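Local atomic coordinates of protein BA42 (Bizionia argentinensis, PDB entry 4OA3), a protein that is of unknown function but binds two calcium ions and consists of a stand-alone TPM domain, a family that includes proteins described as phosphatases. Residues E31-L36 against E138-S144; V44-M49 against F77-G81; V88-W94 against A124-F129; E25-E31 against W131-D137. The contacts are given in a common frame with arbitrary orientation. Where two conformers were deposited one is given. Residue numbers count along the deposited sequence, not the author numbering.

Contact 1 (E31-L36 against E138-S144). With CA (calcium ion), chain B; CA (calcium ion), chain C.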
# COMPACT_ATOMS: atom_id res chain seq x y z
N GLU A 31 0.36 -3.52 -8.02
CA GLU A 31 -0.24 -2.20 -7.96
C GLU A 31 -0.47 -1.81 -6.53
O GLU A 31 -0.95 -2.64 -5.75
CB GLU A 31 -1.54 -2.20 -8.71
CG GLU A 31 -1.37 -2.41 -10.22
CD GLU A 31 -1.15 -1.15 -11.03
OE1 GLU A 31 -1.62 -0.08 -10.59
OE2 GLU A 31 -0.49 -1.23 -12.10
N ILE A 32 -0.10 -0.60 -6.16
CA ILE A 32 -0.15 -0.15 -4.76
C ILE A 32 -1.04 1.06 -4.58
O ILE A 32 -0.95 2.00 -5.34
CB ILE A 32 1.28 0.19 -4.25
CG1 ILE A 32 2.19 -1.03 -4.33
CG2 ILE A 32 1.23 0.76 -2.82
CD1 ILE A 32 3.64 -0.71 -4.34
N ARG A 33 -1.91 1.04 -3.54
CA ARG A 33 -2.64 2.24 -3.12
C ARG A 33 -2.58 2.39 -1.63
O ARG A 33 -2.39 1.41 -0.89
CB ARG A 33 -4.11 2.24 -3.53
CG ARG A 33 -4.29 2.22 -5.04
CD ARG A 33 -5.69 2.55 -5.49
NE ARG A 33 -6.00 3.94 -5.18
CZ ARG A 33 -7.21 4.47 -5.25
NH1 ARG A 33 -8.24 3.73 -5.62
NH2 ARG A 33 -7.40 5.74 -4.94
N VAL A 34 -2.72 3.63 -1.19
CA VAL A 34 -2.83 4.01 0.21
C VAL A 34 -4.25 4.51 0.44
O VAL A 34 -4.78 5.26 -0.39
CB VAL A 34 -1.82 5.11 0.56
CG1 VAL A 34 -2.03 5.67 1.97
CG2 VAL A 34 -0.40 4.61 0.41
N HIS A 35 -4.83 4.11 1.58
CA HIS A 35 -6.12 4.65 2.02
C HIS A 35 -5.93 5.16 3.43
O HIS A 35 -5.40 4.44 4.29
CB HIS A 35 -7.23 3.62 2.03
CG HIS A 35 -8.52 4.11 2.64
ND1 HIS A 35 -9.49 4.76 1.89
CD2 HIS A 35 -8.99 3.96 3.91
CE1 HIS A 35 -10.52 4.95 2.71
NE2 HIS A 35 -10.26 4.51 3.92
N LEU A 36 -6.36 6.39 3.67
CA LEU A 36 -6.29 7.01 4.98
C LEU A 36 -7.70 7.27 5.51
O LEU A 36 -8.55 7.77 4.78
CB LEU A 36 -5.56 8.34 4.91
CG LEU A 36 -4.13 8.32 4.26
CD1 LEU A 36 -3.51 9.71 4.26
CD2 LEU A 36 -3.20 7.37 4.97
N GLU A 138 -2.81 -0.22 -13.79
CA GLU A 138 -4.15 -0.79 -13.61
C GLU A 138 -5.02 -0.11 -12.58
O GLU A 138 -6.23 -0.05 -12.76
CB GLU A 138 -4.02 -2.29 -13.30
CG GLU A 138 -3.41 -3.10 -14.44
CD GLU A 138 -3.14 -4.54 -14.08
OE1 GLU A 138 -2.27 -4.78 -13.23
OE2 GLU A 138 -3.76 -5.44 -14.71
N LEU A 139 -4.42 0.39 -11.51
CA LEU A 139 -5.13 1.06 -10.44
C LEU A 139 -4.61 2.47 -10.30
O LEU A 139 -3.41 2.69 -10.41
CB LEU A 139 -4.94 0.35 -9.10
CG LEU A 139 -5.32 -1.14 -9.06
CD1 LEU A 139 -5.06 -1.73 -7.67
CD2 LEU A 139 -6.76 -1.38 -9.47
N PRO A 140 -5.47 3.46 -10.00
CA PRO A 140 -4.97 4.81 -9.77
C PRO A 140 -4.01 4.90 -8.59
O PRO A 140 -4.05 4.07 -7.66
CB PRO A 140 -6.24 5.64 -9.53
CG PRO A 140 -7.26 4.73 -9.23
CD PRO A 140 -6.92 3.37 -9.78
N ASN A 141 -3.07 5.85 -8.66
CA ASN A 141 -2.07 6.01 -7.62
C ASN A 141 -2.52 7.03 -6.58
O ASN A 141 -1.83 7.19 -5.58
CB ASN A 141 -0.75 6.42 -8.22
CG ASN A 141 -0.18 5.43 -9.20
OD1 ASN A 141 -0.58 4.27 -9.31
ND2 ASN A 141 0.91 5.87 -9.86
N THR A 142 -3.70 7.62 -6.78
CA THR A 142 -4.34 8.58 -5.86
C THR A 142 -4.43 8.01 -4.47
O THR A 142 -4.85 6.85 -4.32
CB THR A 142 -5.82 8.77 -6.30
OG1 THR A 142 -5.92 8.84 -7.70
CG2 THR A 142 -6.49 9.99 -5.72
N ILE A 143 -4.24 8.85 -3.44
CA ILE A 143 -4.45 8.41 -2.07
C ILE A 143 -5.96 8.47 -1.85
O ILE A 143 -6.61 9.50 -2.11
CB ILE A 143 -3.70 9.30 -1.06
CG1 ILE A 143 -2.18 9.21 -1.33
CG2 ILE A 143 -4.03 8.88 0.41
CD1 ILE A 143 -1.36 9.94 -0.36
N SER A 144 -6.53 7.36 -1.42
CA SER A 144 -7.95 7.28 -1.16
C SER A 144 -8.16 7.80 0.26
O SER A 144 -7.44 7.43 1.21
CB SER A 144 -8.40 5.82 -1.29
OG SER A 144 -9.68 5.62 -0.71
CA CA B . -1.11 2.17 -10.02
CA CA C . 1.32 -1.66 -13.52
O HOH W 1 -2.11 2.04 -7.84
O HOH W 2 -2.65 5.51 -3.35
O HOH W 3 0.38 -3.92 -13.41
O HOH W 4 2.77 -2.07 -11.68
O HOH W 5 1.70 0.75 -13.10
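The guanidinium of Arg33 reaches over the C-terminal segment, with Pro140 CG over one of its faces (3.9 Å from Arg33 NH1) and the carbonyl of Thr142 at its edge. Both Arg33 NH2 (2.8 Å) and Arg33 NE (3.2 Å) donate to Thr142 O, so that one carbonyl accepts from two guanidinium nitrogens. Two residues on, the backbones join directly: Ser144 N donates to Val34 O and Leu36 N to Ser144 O, both at 2.9 Å. This is a parallel bridge in which His35 pairs with Ser144, and it adds the short strand 144-145 to the edge of the mixed sheet, next to strand 31-37, whose other side pairs with strand 65-71. His35 and Ser144 share a face, where His35 ND1 and Ser144 OG are hydrogen-bonded at 2.7 Å; on the other face, that of Val34 and Leu36, Ile143 CG2 packs against Leu36 CG (3.9 Å) and Val34 CG1 (4.1 Å). Where the segments diverge, water 1 links Ile32 O to Pro140 O and water 2 links Val34 N to Asn141 O. At the start of the strand Glu31 takes Leu139 N on OE1 and Glu138 N on OE2, each at 3.0 Å. The same carboxylate bridges two calcium ions, OE1 binding one at 2.4 Å together with Leu139 O (2.4 Å), Asn141 OD1 (2.3 Å) and water 1, and OE2 binding the other at 2.3 Å.

Contact 2 (V44-M49 against F77-G81)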
# COMPACT_ATOMS: atom_id res chain seq x y z
N VAL A 44 -9.51 -4.77 12.09
CA VAL A 44 -8.91 -3.89 11.08
C VAL A 44 -8.73 -4.60 9.74
O VAL A 44 -8.85 -3.94 8.71
CB VAL A 44 -7.60 -3.22 11.56
CG1 VAL A 44 -7.87 -2.33 12.78
CG2 VAL A 44 -6.52 -4.26 11.88
N PHE A 45 -8.42 -5.91 9.74
CA PHE A 45 -8.26 -6.67 8.50
C PHE A 45 -9.55 -6.65 7.69
O PHE A 45 -9.51 -6.36 6.49
CB PHE A 45 -7.85 -8.11 8.82
CG PHE A 45 -7.56 -8.97 7.62
CD1 PHE A 45 -8.54 -9.77 7.06
CD2 PHE A 45 -6.30 -8.97 7.04
CE1 PHE A 45 -8.25 -10.61 5.98
CE2 PHE A 45 -6.01 -9.81 5.97
CZ PHE A 45 -6.99 -10.61 5.44
N ASP A 46 -10.72 -6.92 8.33
CA ASP A 46 -12.00 -6.88 7.66
C ASP A 46 -12.27 -5.48 7.09
O ASP A 46 -12.80 -5.36 5.99
CB ASP A 46 -13.18 -7.32 8.57
CG ASP A 46 -13.40 -8.82 8.63
OD1 ASP A 46 -12.46 -9.57 8.31
OD2 ASP A 46 -14.51 -9.24 9.01
N ARG A 47 -11.93 -4.43 7.84
CA ARG A 47 -12.16 -3.09 7.32
C ARG A 47 -11.27 -2.86 6.08
O ARG A 47 -11.74 -2.33 5.07
CB ARG A 47 -11.89 -2.01 8.39
CG ARG A 47 -11.95 -0.57 7.88
CD ARG A 47 -13.26 -0.22 7.21
NE ARG A 47 -13.28 1.17 6.75
CZ ARG A 47 -14.17 1.68 5.91
NH1 ARG A 47 -15.17 0.93 5.44
NH2 ARG A 47 -14.07 2.94 5.51
N ALA A 48 -10.00 -3.22 6.17
CA ALA A 48 -9.12 -3.05 5.00
C ALA A 48 -9.62 -3.85 3.78
O ALA A 48 -9.56 -3.36 2.67
CB ALA A 48 -7.71 -3.49 5.35
N MET A 49 -10.15 -5.06 3.99
CA MET A 49 -10.73 -5.89 2.94
C MET A 49 -11.95 -5.18 2.32
O MET A 49 -12.06 -5.14 1.10
CB MET A 49 -11.14 -7.22 3.54
CG MET A 49 -11.64 -8.20 2.54
SD MET A 49 -11.60 -9.90 3.21
CE MET A 49 -12.79 -9.78 4.43
N PHE A 77 -2.08 0.35 11.08
CA PHE A 77 -2.21 0.10 9.66
C PHE A 77 -2.27 -1.35 9.36
O PHE A 77 -1.90 -2.21 10.18
CB PHE A 77 -1.06 0.78 8.89
CG PHE A 77 0.31 0.27 9.24
CD1 PHE A 77 1.05 0.85 10.26
CD2 PHE A 77 0.88 -0.75 8.50
CE1 PHE A 77 2.32 0.38 10.56
CE2 PHE A 77 2.15 -1.23 8.83
CZ PHE A 77 2.86 -0.64 9.83
N VAL A 78 -2.71 -1.67 8.15
CA VAL A 78 -2.81 -2.99 7.62
C VAL A 78 -2.29 -2.97 6.21
O VAL A 78 -2.60 -2.05 5.47
CB VAL A 78 -4.32 -3.47 7.60
CG1 VAL A 78 -4.52 -4.77 6.79
CG2 VAL A 78 -4.82 -3.66 9.01
N ILE A 79 -1.54 -4.00 5.84
CA ILE A 79 -1.12 -4.22 4.48
C ILE A 79 -1.98 -5.38 4.03
O ILE A 79 -1.94 -6.47 4.63
CB ILE A 79 0.36 -4.54 4.39
CG1 ILE A 79 1.21 -3.36 4.90
CG2 ILE A 79 0.72 -4.89 2.95
CD1 ILE A 79 2.61 -3.81 5.40
N TYR A 80 -2.84 -5.12 3.04
CA TYR A 80 -3.76 -6.11 2.52
C TYR A 80 -3.47 -6.34 1.06
O TYR A 80 -3.69 -5.45 0.24
CB TYR A 80 -5.21 -5.61 2.72
CG TYR A 80 -6.26 -6.59 2.27
CD1 TYR A 80 -6.64 -6.67 0.94
CD2 TYR A 80 -6.84 -7.48 3.17
CE1 TYR A 80 -7.47 -7.69 0.49
CE2 TYR A 80 -7.74 -8.45 2.74
CZ TYR A 80 -8.06 -8.55 1.40
OH TYR A 80 -8.93 -9.52 0.94
N GLY A 81 -3.00 -7.52 0.73
CA GLY A 81 -2.72 -7.93 -0.63
C GLY A 81 -3.83 -8.83 -1.16
O GLY A 81 -4.49 -9.55 -0.39
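Val44, in the first turn of helix 44-54, points toward the strand and sets its CG2 against Val78 CG2 at 3.4 Å. Phe45 leaves its backbone sideways, but its ring swings back so that CZ lies 3.5 Å from Tyr80 CE2; the two rings meet obliquely, centroids 5.2 Å apart and planes at 55°. One turn after Val44, Ala48 again faces the strand, and its small CB fits between Val78 CG1 (3.7 Å) and Tyr80 CB (4.2 Å), which lets the helix axis come within 8.6 Å of the strand axis at a crossing angle of -54°. Met49 lies over the face of the Tyr80 ring: its CA makes a CH-pi contact 4.1 Å from the ring centroid, its CG is 3.4 Å from Tyr80 OH, and its SD adds an oblique Met-aromatic contact 5.2 Å from the centroid. Helix 44-54 covers the Val78 and Tyr80 face of edge strand 76-81 and helix 95-105 the Phe77 and Ile79 face, an alpha/beta/alpha layering. No hydrogen bond crosses between the segments, so they are held by apolar and aromatic packing, which depends on the fit of side-chain shapes.

Contact 3 (V88-W94 against A124-F129)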
# COMPACT_ATOMS: atom_id res chain seq x y z
N VAL A 88 1.09 -17.16 -3.50
CA VAL A 88 2.51 -17.46 -3.77
C VAL A 88 3.54 -17.06 -2.73
O VAL A 88 4.62 -17.65 -2.71
CB VAL A 88 2.93 -16.96 -5.17
CG1 VAL A 88 2.06 -17.57 -6.25
CG2 VAL A 88 2.95 -15.42 -5.26
N VAL A 89 3.28 -16.04 -1.93
CA VAL A 89 4.25 -15.54 -0.98
C VAL A 89 4.28 -16.33 0.31
O VAL A 89 3.29 -16.96 0.68
CB VAL A 89 4.08 -14.02 -0.70
CG1 VAL A 89 4.10 -13.22 -2.00
CG2 VAL A 89 2.86 -13.71 0.15
N SER A 90 5.40 -16.23 1.04
CA SER A 90 5.53 -16.91 2.32
C SER A 90 4.92 -16.07 3.44
O SER A 90 4.49 -14.94 3.22
CB SER A 90 6.99 -17.29 2.58
OG SER A 90 7.87 -16.17 2.57
N ASP A 91 4.90 -16.63 4.65
CA ASP A 91 4.26 -16.01 5.81
C ASP A 91 4.92 -14.71 6.29
O ASP A 91 4.25 -13.88 6.89
CB ASP A 91 4.18 -17.02 6.99
CG ASP A 91 3.93 -18.48 6.62
OD1 ASP A 91 3.51 -18.74 5.46
OD2 ASP A 91 4.22 -19.37 7.47
N ASP A 92 6.21 -14.52 6.00
CA ASP A 92 6.96 -13.33 6.40
C ASP A 92 7.01 -12.25 5.28
O ASP A 92 7.72 -11.27 5.43
CB ASP A 92 8.41 -13.73 6.79
CG ASP A 92 9.32 -14.19 5.65
OD1 ASP A 92 8.80 -14.49 4.55
OD2 ASP A 92 10.55 -14.24 5.87
N PHE A 93 6.27 -12.43 4.18
CA PHE A 93 6.34 -11.55 3.01
C PHE A 93 6.28 -10.07 3.28
O PHE A 93 7.10 -9.32 2.74
CB PHE A 93 5.25 -11.95 2.02
CG PHE A 93 5.34 -11.19 0.72
CD1 PHE A 93 6.41 -11.36 -0.14
CD2 PHE A 93 4.38 -10.23 0.39
CE1 PHE A 93 6.52 -10.61 -1.31
CE2 PHE A 93 4.47 -9.51 -0.79
CZ PHE A 93 5.56 -9.68 -1.63
N TRP A 94 5.32 -9.64 4.11
CA TRP A 94 5.15 -8.21 4.38
C TRP A 94 5.94 -7.67 5.55
O TRP A 94 5.82 -6.49 5.85
CB TRP A 94 3.66 -7.88 4.58
CG TRP A 94 2.81 -8.03 3.37
CD1 TRP A 94 1.73 -8.85 3.22
CD2 TRP A 94 2.98 -7.36 2.11
NE1 TRP A 94 1.16 -8.67 1.98
CE2 TRP A 94 1.90 -7.75 1.28
CE3 TRP A 94 3.91 -6.44 1.62
CZ2 TRP A 94 1.75 -7.26 -0.01
CZ3 TRP A 94 3.73 -5.91 0.36
CH2 TRP A 94 2.69 -6.35 -0.45
N ALA A 124 9.50 -6.03 -2.66
CA ALA A 124 8.98 -7.35 -2.27
C ALA A 124 8.14 -7.96 -3.36
O ALA A 124 8.30 -9.13 -3.72
CB ALA A 124 8.14 -7.22 -1.01
N LEU A 125 7.23 -7.18 -3.93
CA LEU A 125 6.38 -7.66 -5.01
C LEU A 125 7.18 -8.02 -6.24
O LEU A 125 6.80 -8.97 -6.94
CB LEU A 125 5.33 -6.60 -5.37
CG LEU A 125 4.25 -6.42 -4.30
CD1 LEU A 125 3.51 -5.10 -4.55
CD2 LEU A 125 3.29 -7.60 -4.28
N ALA A 126 8.28 -7.30 -6.49
CA ALA A 126 9.13 -7.57 -7.66
C ALA A 126 9.67 -9.00 -7.67
O ALA A 126 9.86 -9.55 -8.75
CB ALA A 126 10.29 -6.59 -7.70
N LYS A 127 9.83 -9.58 -6.50
CA LYS A 127 10.35 -10.94 -6.38
C LYS A 127 9.45 -11.93 -7.06
O LYS A 127 9.92 -12.85 -7.72
CB LYS A 127 10.55 -11.31 -4.90
CG LYS A 127 11.03 -12.72 -4.69
CD LYS A 127 11.64 -12.88 -3.34
CE LYS A 127 11.84 -14.36 -3.06
NZ LYS A 127 12.69 -14.57 -1.86
N TYR A 128 8.13 -11.75 -6.90
CA TYR A 128 7.12 -12.64 -7.46
C TYR A 128 6.40 -12.12 -8.70
O TYR A 128 5.78 -12.91 -9.41
CB TYR A 128 6.07 -12.91 -6.37
CG TYR A 128 6.65 -13.62 -5.17
CD1 TYR A 128 6.69 -15.00 -5.11
CD2 TYR A 128 7.13 -12.90 -4.08
CE1 TYR A 128 7.27 -15.66 -4.03
CE2 TYR A 128 7.72 -13.55 -2.99
CZ TYR A 128 7.74 -14.93 -2.95
OH TYR A 128 8.31 -15.61 -1.90
N PHE A 129 6.44 -10.81 -8.94
CA PHE A 129 5.67 -10.16 -9.99
C PHE A 129 6.56 -9.16 -10.69
O PHE A 129 6.50 -7.94 -10.45
CB PHE A 129 4.44 -9.45 -9.38
CG PHE A 129 3.48 -10.41 -8.74
CD1 PHE A 129 2.68 -11.24 -9.52
CD2 PHE A 129 3.41 -10.54 -7.37
CE1 PHE A 129 1.87 -12.20 -8.94
CE2 PHE A 129 2.57 -11.49 -6.78
CZ PHE A 129 1.83 -12.32 -7.56
O HOH W 6 6.79 -18.40 -0.97
O HOH W 7 7.79 -14.73 0.48
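Apolar contacts centre on two aromatic rings. Phe93 points at the helix, its CZ 3.6 Å from Ala124 CB and 4.1 Å from Leu125 CD2. Its CE1 also lies 3.6 Å from Tyr128 CE2, the two rings being oblique. Val89 CG1 sits over the face of Tyr128 in a CH-pi contact, 3.9 Å from the centroid, and Val88 CG2 reaches both Tyr128 CD1 (3.8 Å) and Phe129 CZ (4.0 Å). The connection between helices 83-86 and 95-105 thus lies along the C-terminal end of helix 110-128, with Ile85 also touching Phe93, Leu125 and Phe129. Separately, Ala124 O lies at the ring edge, near its plane, 3.3 Å from Phe93 CE1. Polar links between the segments run through solvent: water 7 joins Ser90 N (2.9 Å) to Tyr128 OH (2.6 Å), and water 6 donates to Val88 O and binds Tyr128 OH weakly. Within the connection, a type I turn spans Ser90 to Phe93, and Ser90 OG donates to Asp92 OD1 at 2.8 Å.

Contact 4 (E25-E31 against W131-D137). With CA (calcium ion), chain C; CA (calcium ion), chain B.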
# COMPACT_ATOMS: atom_id res chain seq x y z
N GLU A 25 5.91 1.04 -8.88
CA GLU A 25 5.26 0.33 -9.96
C GLU A 25 6.10 0.23 -11.24
O GLU A 25 5.65 -0.38 -12.21
CB GLU A 25 3.88 0.97 -10.25
CG GLU A 25 2.89 0.74 -9.11
CD GLU A 25 1.48 1.21 -9.41
OE1 GLU A 25 1.25 1.77 -10.51
OE2 GLU A 25 0.59 1.03 -8.54
N LYS A 26 7.33 0.76 -11.23
CA LYS A 26 8.28 0.50 -12.33
C LYS A 26 9.16 -0.72 -11.96
O LYS A 26 9.95 -1.15 -12.79
CB LYS A 26 9.16 1.71 -12.58
CG LYS A 26 8.43 2.92 -13.11
CD LYS A 26 9.39 4.09 -13.20
CE LYS A 26 8.71 5.37 -13.58
NZ LYS A 26 9.50 6.56 -13.15
N ASN A 27 9.07 -1.23 -10.71
CA ASN A 27 9.85 -2.40 -10.26
C ASN A 27 9.04 -3.67 -10.25
O ASN A 27 9.61 -4.77 -10.18
CB ASN A 27 10.35 -2.16 -8.84
CG ASN A 27 11.35 -1.05 -8.74
OD1 ASN A 27 12.14 -0.82 -9.65
ND2 ASN A 27 11.42 -0.41 -7.58
N THR A 28 7.74 -3.55 -10.31
CA THR A 28 6.85 -4.72 -10.24
C THR A 28 5.60 -4.49 -11.07
O THR A 28 5.26 -3.34 -11.34
CB THR A 28 6.43 -4.95 -8.77
OG1 THR A 28 5.59 -6.10 -8.67
CG2 THR A 28 5.69 -3.72 -8.16
N SER A 29 4.92 -5.58 -11.45
CA SER A 29 3.61 -5.50 -12.08
C SER A 29 2.53 -5.34 -10.98
O SER A 29 1.37 -5.09 -11.30
CB SER A 29 3.29 -6.74 -12.90
OG SER A 29 3.11 -7.86 -12.08
N GLY A 30 2.91 -5.45 -9.70
CA GLY A 30 1.99 -5.19 -8.61
C GLY A 30 1.54 -3.74 -8.58
O GLY A 30 2.21 -2.84 -9.13
N GLU A 31 0.36 -3.52 -8.02
CA GLU A 31 -0.24 -2.20 -7.96
C GLU A 31 -0.47 -1.81 -6.53
O GLU A 31 -0.95 -2.64 -5.75
CB GLU A 31 -1.54 -2.20 -8.71
CG GLU A 31 -1.37 -2.41 -10.22
CD GLU A 31 -1.15 -1.15 -11.03
OE1 GLU A 31 -1.62 -0.08 -10.59
OE2 GLU A 31 -0.49 -1.23 -12.10
N TRP A 131 8.20 -6.53 -13.24
CA TRP A 131 7.70 -5.53 -14.17
C TRP A 131 7.97 -6.01 -15.60
O TRP A 131 9.02 -6.61 -15.87
CB TRP A 131 8.40 -4.20 -13.92
CG TRP A 131 7.96 -3.08 -14.80
CD1 TRP A 131 6.94 -2.21 -14.58
CD2 TRP A 131 8.56 -2.70 -16.04
NE1 TRP A 131 6.84 -1.32 -15.63
CE2 TRP A 131 7.81 -1.62 -16.55
CE3 TRP A 131 9.66 -3.17 -16.78
CZ2 TRP A 131 8.15 -0.97 -17.74
CZ3 TRP A 131 9.96 -2.57 -17.99
CH2 TRP A 131 9.25 -1.44 -18.43
N LYS A 132 7.00 -5.78 -16.48
CA LYS A 132 7.06 -6.15 -17.90
C LYS A 132 6.96 -4.89 -18.73
O LYS A 132 6.29 -3.94 -18.35
CB LYS A 132 5.92 -7.09 -18.27
CG LYS A 132 5.81 -8.34 -17.42
CD LYS A 132 7.00 -9.25 -17.53
CE LYS A 132 6.78 -10.58 -16.84
NZ LYS A 132 5.70 -11.38 -17.48
N LYS A 133 7.60 -4.89 -19.91
CA LYS A 133 7.63 -3.73 -20.83
C LYS A 133 6.28 -3.08 -21.17
O LYS A 133 6.18 -1.85 -21.26
CB LYS A 133 8.37 -4.10 -22.12
N ASP A 134 5.25 -3.89 -21.34
CA ASP A 134 3.90 -3.43 -21.70
C ASP A 134 3.02 -3.29 -20.42
O ASP A 134 1.80 -3.43 -20.49
CB ASP A 134 3.27 -4.38 -22.74
CG ASP A 134 3.35 -5.86 -22.40
OD1 ASP A 134 4.12 -6.22 -21.48
OD2 ASP A 134 2.70 -6.67 -23.11
N ASP A 135 3.65 -3.00 -19.26
CA ASP A 135 2.93 -2.81 -18.02
C ASP A 135 1.81 -1.81 -18.21
O ASP A 135 2.01 -0.79 -18.85
CB ASP A 135 3.85 -2.26 -16.92
CG ASP A 135 3.10 -2.02 -15.61
OD1 ASP A 135 2.93 -2.99 -14.85
OD2 ASP A 135 2.71 -0.87 -15.36
N ILE A 136 0.67 -2.10 -17.61
CA ILE A 136 -0.50 -1.22 -17.59
C ILE A 136 -0.56 -0.63 -16.17
O ILE A 136 -0.33 -1.37 -15.21
CB ILE A 136 -1.76 -2.05 -17.90
CG1 ILE A 136 -1.70 -2.63 -19.34
CG2 ILE A 136 -3.05 -1.21 -17.67
CD1 ILE A 136 -2.80 -3.52 -19.67
N ASP A 137 -0.90 0.66 -16.02
CA ASP A 137 -1.11 1.26 -14.69
C ASP A 137 -2.59 0.95 -14.39
O ASP A 137 -3.50 1.65 -14.83
CB ASP A 137 -0.79 2.75 -14.71
CG ASP A 137 -0.69 3.37 -13.33
OD1 ASP A 137 -1.16 2.74 -12.35
OD2 ASP A 137 -0.14 4.49 -13.23
CA CA C . 1.32 -1.66 -13.52
CA CA B . -1.11 2.17 -10.02
O HOH W 8 2.18 4.06 -11.73
O HOH W 9 4.33 1.37 -13.91
O HOH W 5 1.70 0.75 -13.10
O HOH W 10 10.82 -6.28 -11.89
O HOH W 4 2.77 -2.07 -11.68
O HOH W 3 0.38 -3.92 -13.41
O HOH W 1 -2.11 2.04 -7.84
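Two calcium sites lie between the loop after helix 11-24 and the loop after helix 110-128. Glu31 bridges the ions. Its OE2 binds the first at 2.3 Å, where Asp135 coordinates through both OD1 (2.5 Å) and OD2 (2.4 Å), Ile136 through its carbonyl O (2.4 Å), and waters 3, 4 and 5 complete seven coordinating oxygens. Glu31 OE1 binds the second ion at 2.4 Å with Asp137 OD1 (2.4 Å) and bidentate Glu25, whose OE1 and OE2 are each at 2.5 Å; Leu139, Asn141 and water 1 fill the remaining places. Acidic oxygens therefore crowd together, Glu25 OE1 and Asp137 OD1 only 3.2 Å apart, because both bind the metal. Glu25 OE2 and Glu31 OE2 also accept hydrogen bonds from the backbone of Ile32 and Glu138. Water 4 lies within hydrogen-bonding distance of Thr28 O (2.8 Å) and Gly30 O (2.7 Å), so the turn at 28-30 reaches the first ion through solvent. Here Gly30 N donates to Thr28 OG1 at 2.9 Å, an ST turn, and Thr28 OG1 is also hydrogen-bonded to Phe129 O. Trp131 lies against the loop backbone, with Lys26 O over one ring face (3.4 Å to Trp131 CG), and water 10 links the backbone N of Trp131 to Asn27 O. The arrangement is a dinuclear calcium site with a bridging carboxylate.

Overall arrangement
Contacts 1 and 4 form one continuous site: they share Glu31, both calcium ions and four waters, and their centres are 14 Å apart. Their segments alternate along the chain, joining the C-terminal region to strand 31-37 and the loop before it. Contacts 2 and 3 are nested, in that order, inside the loops these two close. Contact 2 reaches the same sheet as contact 1 from its opposite outer strand, 76-81, and its centre is about 23 Å from that of contact 4. Contact 3 touches contact 2 through Trp94 and Ile79, and contact 4 where Phe129 meets Thr28 and Ser29. Contact 3 thus packs beside the calcium-bound loops; contact 2 lies across the chain's centre from contact 4.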